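Local atomic coordinates of Ice-binding protein (PDB entry 5UYT), a protein that probably binds ice and restrains its growth, using two right-handed beta-helix domains of the ice-binding family. Residues T77-P82 with N94-Q99; S207-G212 with Q329-A334; P290-L295 with P309-L314. All coordinates share one frame; numbering follows the deposited sequence.

Contact 1: residues T77-P82 with N94-Q99; sequences TATLAP and NYFIGQ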
loop_
_atom_site.group_PDB
_atom_site.type_symbol
_atom_site.label_atom_id
_atom_site.label_comp_id
_atom_site.label_asym_id
_atom_site.label_seq_id
_atom_site.Cartn_x
_atom_site.Cartn_y
_atom_site.Cartn_z
ATOM N N THR A 77 -11.497 -14.211 -31.993
ATOM C CA THR A 77 -12.485 -15.284 -31.871
ATOM C C THR A 77 -13.905 -14.797 -32.202
ATOM O O THR A 77 -14.811 -15.616 -32.384
ATOM C CB THR A 77 -12.472 -15.900 -30.451
ATOM O OG1 THR A 77 -12.646 -14.865 -29.474
ATOM C CG2 THR A 77 -11.152 -16.628 -30.181
ATOM N N ALA A 78 -14.079 -13.472 -32.292
ATOM C CA ALA A 78 -15.384 -12.818 -32.525
ATOM C C ALA A 78 -15.231 -11.317 -32.803
ATOM O O ALA A 78 -14.233 -10.716 -32.404
ATOM C CB ALA A 78 -16.295 -13.014 -31.320
ATOM N N THR A 79 -16.229 -10.727 -33.473
ATOM C CA THR A 79 -16.309 -9.273 -33.709
ATOM C C THR A 79 -17.408 -8.662 -32.843
ATOM O O THR A 79 -18.480 -9.259 -32.680
ATOM C CB THR A 79 -16.578 -8.955 -35.196
ATOM O OG1 THR A 79 -15.584 -9.606 -35.985
ATOM C CG2 THR A 79 -16.492 -7.450 -35.482
ATOM N N LEU A 80 -17.145 -7.481 -32.289
ATOM C CA LEU A 80 -18.142 -6.774 -31.503
ATOM C C LEU A 80 -18.484 -5.432 -32.118
ATOM O O LEU A 80 -17.636 -4.810 -32.747
ATOM C CB LEU A 80 -17.636 -6.554 -30.067
ATOM C CG LEU A 80 -17.260 -7.775 -29.240
ATOM C CD1 LEU A 80 -16.802 -7.316 -27.848
ATOM C CD2 LEU A 80 -18.423 -8.761 -29.145
ATOM N N ALA A 81 -19.729 -4.994 -31.921
ATOM C CA ALA A 81 -20.143 -3.639 -32.273
ATOM C C ALA A 81 -19.354 -2.661 -31.391
ATOM O O ALA A 81 -18.902 -3.039 -30.298
ATOM C CB ALA A 81 -21.647 -3.463 -32.084
ATOM N N PRO A 82 -19.156 -1.415 -31.868
ATOM C CA PRO A 82 -18.321 -0.501 -31.095
ATOM C C PRO A 82 -18.926 -0.036 -29.772
ATOM O O PRO A 82 -18.170 0.359 -28.895
ATOM C CB PRO A 82 -18.111 0.688 -32.040
ATOM C CG PRO A 82 -19.265 0.647 -32.966
ATOM C CD PRO A 82 -19.619 -0.808 -33.129
ATOM N N ASN A 94 -10.872 -13.369 -27.885
ATOM C CA ASN A 94 -10.153 -12.268 -28.518
ATOM C C ASN A 94 -11.133 -11.523 -29.407
ATOM O O ASN A 94 -11.517 -12.016 -30.471
ATOM C CB ASN A 94 -8.961 -12.788 -29.325
ATOM C CG ASN A 94 -8.001 -13.583 -28.479
ATOM O OD1 ASN A 94 -7.882 -13.345 -27.265
ATOM N ND2 ASN A 94 -7.316 -14.534 -29.096
ATOM N N TYR A 95 -11.534 -10.346 -28.944
ATOM C CA TYR A 95 -12.620 -9.568 -29.537
ATOM C C TYR A 95 -12.086 -8.451 -30.426
ATOM O O TYR A 95 -11.328 -7.603 -29.976
ATOM C CB TYR A 95 -13.533 -9.016 -28.420
ATOM C CG TYR A 95 -14.237 -10.145 -27.671
ATOM C CD1 TYR A 95 -15.313 -10.825 -28.253
ATOM C CD2 TYR A 95 -13.802 -10.563 -26.407
ATOM C CE1 TYR A 95 -15.948 -11.874 -27.592
ATOM C CE2 TYR A 95 -14.430 -11.602 -25.747
ATOM C CZ TYR A 95 -15.503 -12.257 -26.345
ATOM O OH TYR A 95 -16.136 -13.304 -25.700
ATOM N N PHE A 96 -12.491 -8.470 -31.695
ATOM C CA PHE A 96 -12.038 -7.483 -32.673
ATOM C C PHE A 96 -13.116 -6.421 -32.884
ATOM O O PHE A 96 -14.281 -6.734 -33.200
ATOM C CB PHE A 96 -11.657 -8.171 -34.006
ATOM C CG PHE A 96 -11.350 -7.216 -35.135
ATOM C CD1 PHE A 96 -10.075 -6.686 -35.295
ATOM C CD2 PHE A 96 -12.339 -6.866 -36.060
ATOM C CE1 PHE A 96 -9.790 -5.819 -36.345
ATOM C CE2 PHE A 96 -12.065 -5.995 -37.101
ATOM C CZ PHE A 96 -10.786 -5.470 -37.248
ATOM N N ILE A 97 -12.732 -5.166 -32.688
ATOM C CA ILE A 97 -13.607 -4.040 -32.992
ATOM C C ILE A 97 -12.871 -3.151 -33.998
ATOM O O ILE A 97 -11.928 -2.452 -33.629
ATOM C CB ILE A 97 -13.983 -3.231 -31.723
ATOM C CG1 ILE A 97 -14.644 -4.148 -30.677
ATOM C CG2 ILE A 97 -14.912 -2.082 -32.112
ATOM C CD1 ILE A 97 -14.989 -3.485 -29.365
ATOM N N GLY A 98 -13.307 -3.175 -35.263
ATOM C CA GLY A 98 -12.537 -2.553 -36.356
ATOM C C GLY A 98 -12.770 -1.064 -36.544
ATOM O O GLY A 98 -12.861 -0.578 -37.675
ATOM N N GLN A 99 -12.847 -0.343 -35.429
ATOM C CA GLN A 99 -13.116 1.102 -35.390
ATOM C C GLN A 99 -12.945 1.531 -33.934
ATOM O O GLN A 99 -12.666 0.688 -33.074
ATOM C CB GLN A 99 -14.539 1.411 -35.892
ATOM C CG GLN A 99 -15.650 0.780 -35.044
ATOM C CD GLN A 99 -17.024 0.902 -35.674
ATOM O OE1 GLN A 99 -17.602 1.995 -35.733
ATOM N NE2 GLN A 99 -17.563 -0.225 -36.142
#
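Asn-94 and Thr-77 join first, just before the parallel bridges of strand 78-79 with strand 93-97 of the first beta-helix. Thr-77 N donates to Asn-94 O (2.7 Å). Asn-94 N in turn gives its hydrogen to Thr-77 OG1 (2.8 Å), which a chi1 of 54° sets between its own N and carbonyl carbon; threonine suits the place because its hydroxyl accepts the Asn-94 N-H just ahead of the first bridge. The amide end of Asn-94 is used elsewhere, ND2 bonding to Ile-75 O. Tyr-95 is met by a small and a branched side chain, Ala-78 and Leu-80: Ala-78 CB lies 3.9 Å from Tyr-95 CD1, and Leu-80 CD1 comes within 3.7 Å of Tyr-95 CB, while the tyrosine OH bonds to Thr-91 O. Phe-96 points to the other face, with Thr-79 CG2 at its ring edge; its N donates almost straight (173°) to Ala-78 O and its O accepts Leu-80 N. Ile-97 spreads its branches, CG1 against Leu-80 CB (3.9 Å) and CG2 against Pro-82 CA (3.9 Å); an alanine here would probably open a gap beside Leu-80 and Pro-82. Last, Gln-99 passes its amide over Pro-82 CG. Backbone bonds thus fix the alignment of the two strands, and aliphatic contacts fill the Tyr-95 side between them.

Contact 2: residues S207-G212 with Q329-A334; sequences SAVLTG and QGNENA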
loop_
_atom_site.group_PDB
_atom_site.type_symbol
_atom_site.label_atom_id
_atom_site.label_comp_id
_atom_site.label_asym_id
_atom_site.label_seq_id
_atom_site.Cartn_x
_atom_site.Cartn_y
_atom_site.Cartn_z
ATOM N N SER A 207 2.465 -13.153 -10.820
ATOM C CA SER A 207 3.156 -12.116 -10.064
ATOM C C SER A 207 3.672 -12.733 -8.765
ATOM O O SER A 207 2.940 -13.488 -8.110
ATOM C CB SER A 207 2.220 -10.937 -9.782
ATOM O OG SER A 207 1.103 -11.335 -9.003
ATOM N N ALA A 208 4.920 -12.423 -8.407
ATOM C CA ALA A 208 5.534 -12.908 -7.149
ATOM C C ALA A 208 4.749 -12.528 -5.901
ATOM O O ALA A 208 4.313 -11.386 -5.759
ATOM C CB ALA A 208 6.962 -12.392 -7.016
ATOM N N VAL A 209 4.586 -13.475 -4.979
ATOM C CA VAL A 209 3.876 -13.227 -3.722
ATOM C C VAL A 209 4.754 -12.370 -2.828
ATOM O O VAL A 209 5.901 -12.756 -2.547
ATOM C CB VAL A 209 3.548 -14.534 -2.963
ATOM C CG1 VAL A 209 2.822 -14.248 -1.640
ATOM C CG2 VAL A 209 2.712 -15.449 -3.827
ATOM N N LEU A 210 4.237 -11.226 -2.380
ATOM C CA LEU A 210 5.019 -10.336 -1.512
ATOM C C LEU A 210 5.071 -10.885 -0.092
ATOM O O LEU A 210 4.023 -11.276 0.479
ATOM C CB LEU A 210 4.440 -8.909 -1.517
ATOM C CG LEU A 210 4.469 -8.150 -2.852
ATOM C CD1 LEU A 210 3.755 -6.786 -2.734
ATOM C CD2 LEU A 210 5.890 -7.976 -3.358
ATOM N N THR A 211 6.281 -10.895 0.474
ATOM C CA THR A 211 6.524 -11.362 1.835
ATOM C C THR A 211 6.864 -10.229 2.771
ATOM O O THR A 211 6.660 -10.346 3.980
ATOM C CB THR A 211 7.689 -12.376 1.898
ATOM O OG1 THR A 211 8.893 -11.766 1.394
ATOM C CG2 THR A 211 7.383 -13.583 1.072
ATOM N N GLY A 212 7.398 -9.138 2.216
ATOM C CA GLY A 212 8.023 -8.121 3.052
ATOM C C GLY A 212 9.371 -8.648 3.573
ATOM O O GLY A 212 9.799 -9.770 3.228
ATOM N N GLN A 329 -2.394 -8.932 0.946
ATOM C CA GLN A 329 -2.711 -9.630 -0.309
ATOM C C GLN A 329 -2.876 -11.151 -0.141
ATOM O O GLN A 329 -2.531 -11.953 -1.044
ATOM C CB GLN A 329 -1.690 -9.269 -1.409
ATOM C CG GLN A 329 -1.488 -7.755 -1.566
ATOM C CD GLN A 329 -0.612 -7.339 -2.770
ATOM O OE1 GLN A 329 -0.966 -6.415 -3.505
ATOM N NE2 GLN A 329 0.532 -7.968 -2.938
ATOM N N GLY A 330 -3.461 -11.553 0.980
ATOM C CA GLY A 330 -3.781 -12.963 1.235
ATOM C C GLY A 330 -2.698 -13.751 1.968
ATOM O O GLY A 330 -2.893 -14.925 2.277
ATOM N N ASN A 331 -1.552 -13.119 2.219
ATOM C CA ASN A 331 -0.403 -13.804 2.860
ATOM C C ASN A 331 -0.328 -13.396 4.328
ATOM O O ASN A 331 0.208 -12.326 4.644
ATOM C CB ASN A 331 0.906 -13.438 2.157
ATOM C CG ASN A 331 2.136 -14.026 2.862
ATOM O OD1 ASN A 331 2.027 -14.861 3.765
ATOM N ND2 ASN A 331 3.303 -13.588 2.449
ATOM N N GLU A 332 -0.832 -14.251 5.221
ATOM C CA GLU A 332 -0.975 -13.858 6.643
ATOM C C GLU A 332 0.378 -13.637 7.310
ATOM O O GLU A 332 0.482 -12.881 8.291
ATOM C CB GLU A 332 -1.816 -14.860 7.429
ATOM C CG GLU A 332 -1.156 -16.204 7.650
ATOM C CD GLU A 332 -1.907 -17.085 8.649
ATOM O OE1 GLU A 332 -1.670 -18.305 8.610
ATOM O OE2 GLU A 332 -2.694 -16.562 9.486
ATOM N N ASN A 333 1.417 -14.259 6.740
ATOM C CA ASN A 333 2.800 -14.092 7.253
ATOM C C ASN A 333 3.542 -12.874 6.724
ATOM O O ASN A 333 4.709 -12.647 7.094
ATOM C CB ASN A 333 3.615 -15.366 7.050
ATOM C CG ASN A 333 2.941 -16.583 7.661
ATOM O OD1 ASN A 333 2.701 -17.560 6.977
ATOM N ND2 ASN A 333 2.592 -16.501 8.930
ATOM N N ALA A 334 2.862 -12.057 5.916
ATOM C CA ALA A 334 3.487 -10.860 5.347
ATOM C C ALA A 334 3.919 -9.884 6.454
ATOM O O ALA A 334 3.190 -9.658 7.414
ATOM C CB ALA A 334 2.514 -10.154 4.409
HETATM O O HOH W 1 1.567 -10.651 -2.898
#
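Asn-331 reaches Leu-210 from a type I beta turn, Asn-331 to Ala-334, in the loop that joins strands 323-327 and 336-340 of the second beta-helix; Leu-210 belongs to the loop joining the two beta-helix domains. From the backbone outward, Asn-331 CB stays 4.1 Å from Leu-210 O, and CG follows anti to the backbone N (chi1 175°). OD1 then turns back to its own turn and accepts a weak bond from Asn-333 N, an Asx turn, while ND2 goes across and donates to Leu-210 O (3.1 Å, 162°), tilted 25° from the plane of that carbonyl. The acceptor lies nearly in the amide plane, and the two bonds would help to fix the amide's rotation, the ND2 bond doing most. Thr-211 CA at 4.0 Å and Val-209 CG1 at 4.2 Å also lie near ND2. Asparagine suits the site because one short side chain can accept within the turn and donate to the linker. Next to it, a backbone hydrogen bond joins Thr-211 to Val-335. On the far side, the extended Gln-329 carries its NE2 to 3.4 Å from Leu-210 CD1, and a water accepts from Leu-210 N (2.8 Å) and, weakly, from Gln-329 NE2 (2.9 Å).

Contact 3: residues P290-L295 with P309-L314; sequences PTDIEL and PHTYLL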
loop_
_atom_site.group_PDB
_atom_site.type_symbol
_atom_site.label_atom_id
_atom_site.label_comp_id
_atom_site.label_asym_id
_atom_site.label_seq_id
_atom_site.Cartn_x
_atom_site.Cartn_y
_atom_site.Cartn_z
ATOM N N PRO A 290 17.157 -2.628 4.082
ATOM C CA PRO A 290 17.116 -1.842 2.822
ATOM C C PRO A 290 15.721 -1.336 2.492
ATOM O O PRO A 290 14.735 -2.064 2.676
ATOM C CB PRO A 290 17.593 -2.843 1.750
ATOM C CG PRO A 290 18.152 -3.999 2.510
ATOM C CD PRO A 290 17.515 -4.034 3.857
ATOM N N THR A 291 15.632 -0.089 2.026
ATOM C CA THR A 291 14.337 0.503 1.654
ATOM C C THR A 291 13.880 -0.090 0.319
ATOM O O THR A 291 14.673 -0.138 -0.628
ATOM C CB THR A 291 14.498 2.023 1.468
ATOM O OG1 THR A 291 14.792 2.592 2.742
ATOM C CG2 THR A 291 13.221 2.675 0.910
ATOM N N ASP A 292 12.640 -0.571 0.260
ATOM C CA ASP A 292 12.046 -0.993 -1.025
ATOM C C ASP A 292 11.404 0.195 -1.737
ATOM O O ASP A 292 11.559 0.378 -2.944
ATOM C CB ASP A 292 10.940 -2.026 -0.765
ATOM C CG ASP A 292 11.479 -3.311 -0.230
ATOM O OD1 ASP A 292 12.540 -3.756 -0.718
ATOM O OD2 ASP A 292 10.859 -3.890 0.673
ATOM N N ILE A 293 10.641 0.981 -0.986
ATOM C CA ILE A 293 9.800 2.046 -1.579
ATOM C C ILE A 293 9.878 3.237 -0.659
ATOM O O ILE A 293 9.646 3.099 0.553
ATOM C CB ILE A 293 8.311 1.630 -1.727
ATOM C CG1 ILE A 293 8.139 0.527 -2.803
ATOM C CG2 ILE A 293 7.404 2.854 -2.026
ATOM C CD1 ILE A 293 6.762 -0.138 -2.749
ATOM N N GLU A 294 10.214 4.401 -1.218
ATOM C CA GLU A 294 10.164 5.627 -0.407
ATOM C C GLU A 294 8.843 6.350 -0.648
ATOM O O GLU A 294 8.467 6.615 -1.810
ATOM C CB GLU A 294 11.335 6.587 -0.682
ATOM C CG GLU A 294 11.250 7.872 0.170
ATOM C CD GLU A 294 12.384 8.863 -0.077
ATOM O OE1 GLU A 294 13.316 8.549 -0.865
ATOM O OE2 GLU A 294 12.335 9.976 0.499
ATOM N N LEU A 295 8.166 6.668 0.439
ATOM C CA LEU A 295 6.909 7.428 0.391
ATOM C C LEU A 295 7.328 8.873 0.473
ATOM O O LEU A 295 7.829 9.337 1.510
ATOM C CB LEU A 295 5.940 7.016 1.543
ATOM C CG LEU A 295 5.540 5.531 1.565
ATOM C CD1 LEU A 295 4.731 5.149 2.781
ATOM C CD2 LEU A 295 4.770 5.118 0.296
ATOM N N PRO A 309 3.223 -5.546 1.441
ATOM C CA PRO A 309 4.350 -6.000 2.252
ATOM C C PRO A 309 5.710 -5.582 1.658
ATOM O O PRO A 309 6.099 -6.058 0.575
ATOM C CB PRO A 309 4.204 -7.539 2.247
ATOM C CG PRO A 309 2.743 -7.745 2.033
ATOM C CD PRO A 309 2.376 -6.681 1.027
ATOM N N HIS A 310 6.385 -4.668 2.370
ATOM C CA HIS A 310 7.634 -4.028 1.929
ATOM C C HIS A 310 8.273 -3.372 3.159
ATOM O O HIS A 310 7.619 -3.203 4.189
ATOM C CB HIS A 310 7.365 -2.873 0.940
ATOM C CG HIS A 310 6.927 -3.304 -0.432
ATOM N ND1 HIS A 310 5.622 -3.174 -0.857
ATOM C CD2 HIS A 310 7.614 -3.829 -1.474
ATOM C CE1 HIS A 310 5.519 -3.599 -2.107
ATOM N NE2 HIS A 310 6.711 -4.018 -2.503
ATOM N N THR A 311 9.511 -2.922 2.980
ATOM C CA THR A 311 10.109 -1.953 3.860
ATOM C C THR A 311 9.937 -0.565 3.215
ATOM O O THR A 311 10.462 -0.321 2.119
ATOM C CB THR A 311 11.596 -2.243 4.035
ATOM O OG1 THR A 311 11.773 -3.545 4.617
ATOM C CG2 THR A 311 12.229 -1.186 4.959
ATOM N N TYR A 312 9.256 0.342 3.914
ATOM C CA TYR A 312 9.014 1.703 3.394
ATOM C C TYR A 312 9.895 2.682 4.121
ATOM O O TYR A 312 10.220 2.468 5.297
ATOM C CB TYR A 312 7.561 2.101 3.662
ATOM C CG TYR A 312 6.601 1.314 2.813
ATOM C CD1 TYR A 312 6.373 1.682 1.478
ATOM C CD2 TYR A 312 5.959 0.167 3.312
ATOM C CE1 TYR A 312 5.501 0.952 0.668
ATOM C CE2 TYR A 312 5.086 -0.568 2.507
ATOM C CZ TYR A 312 4.862 -0.167 1.190
ATOM O OH TYR A 312 4.018 -0.872 0.342
ATOM N N LEU A 313 10.243 3.771 3.442
ATOM C CA LEU A 313 10.922 4.912 4.078
ATOM C C LEU A 313 10.048 6.168 3.955
ATOM O O LEU A 313 9.607 6.540 2.851
ATOM C CB LEU A 313 12.288 5.195 3.415
ATOM C CG LEU A 313 12.997 6.464 3.920
ATOM C CD1 LEU A 313 13.408 6.389 5.394
ATOM C CD2 LEU A 313 14.193 6.768 3.016
ATOM N N LEU A 314 9.778 6.797 5.091
ATOM C CA LEU A 314 9.267 8.165 5.104
ATOM C C LEU A 314 10.440 9.024 5.595
ATOM O O LEU A 314 10.786 8.954 6.776
ATOM C CB LEU A 314 8.062 8.263 6.049
ATOM C CG LEU A 314 6.799 7.563 5.510
ATOM C CD1 LEU A 314 6.051 6.945 6.674
ATOM C CD2 LEU A 314 5.895 8.564 4.794
HETATM O O HOH W 2 13.903 -4.558 3.181
#
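Ile-293 and Tyr-312 lie side by side in a parallel beta bridge of the second beta-helix, between strand 293-294 and strand 311-314, and their side is where the contact is tight. Ile-293 CB rests 3.7 Å from Tyr-312 CD1, and CD1 of the isoleucine sits over the centre of the His-310 ring at 3.7 Å, a CH-pi contact 7° off the ring normal. A chi1 of -69° places Ile-293 CG1 anti to the carbonyl carbon, and the extended chi2 carries CD1 on to the imidazole. Branched aliphatics suit this face, where Leu-295 CG meets Tyr-312 CD1 (3.9 Å); separately, Leu-295 CB meets Leu-314 CD2 (3.6 Å). The polar tips on this side are paired as well, for Tyr-312 OH accepts from His-310 ND1 and bonds to Asp-47, which lies in the first ice-binding region. A firm anchor stands at the edge: Thr-311 N donates to Asp-292 OD2 at 2.8 Å, nearly straight (174°), on its anti side, tilted out of the carboxylate plane. Aspartate suits the position, since its carboxylate can accept where a strand carbonyl would otherwise be needed. Elsewhere the contact is looser. Glu-294 and Leu-313 run alongside each other with CD and CD2 4.2 Å apart, and Pro-290 O and Thr-311 OG1 share one water, which donates to the carbonyl at 2.7 Å and lies 2.8 Å from the hydroxyl.

In the fold
From the N terminus, contact 1 comes first: it closes the short loop from 83 to 93 within the first ice-binding region, and is complete long before the others begin. The chain then passes through the remaining strands of that region into the linker, where 207-212 opens contact 2. This wide loop closes only at 329-334, tying the linker to the second beta-helix. Contact 3 is nested inside it, closing the loop 296-308 and joining strand 293-294 to strand 311-314. Contacts 2 and 3 touch, Pro-309 packing on Ala-334 and His-310 on Leu-210, so the linker rests on this end of the second beta-helix. Contact 1 lies far off, its centre about 43 Å from that of contact 3.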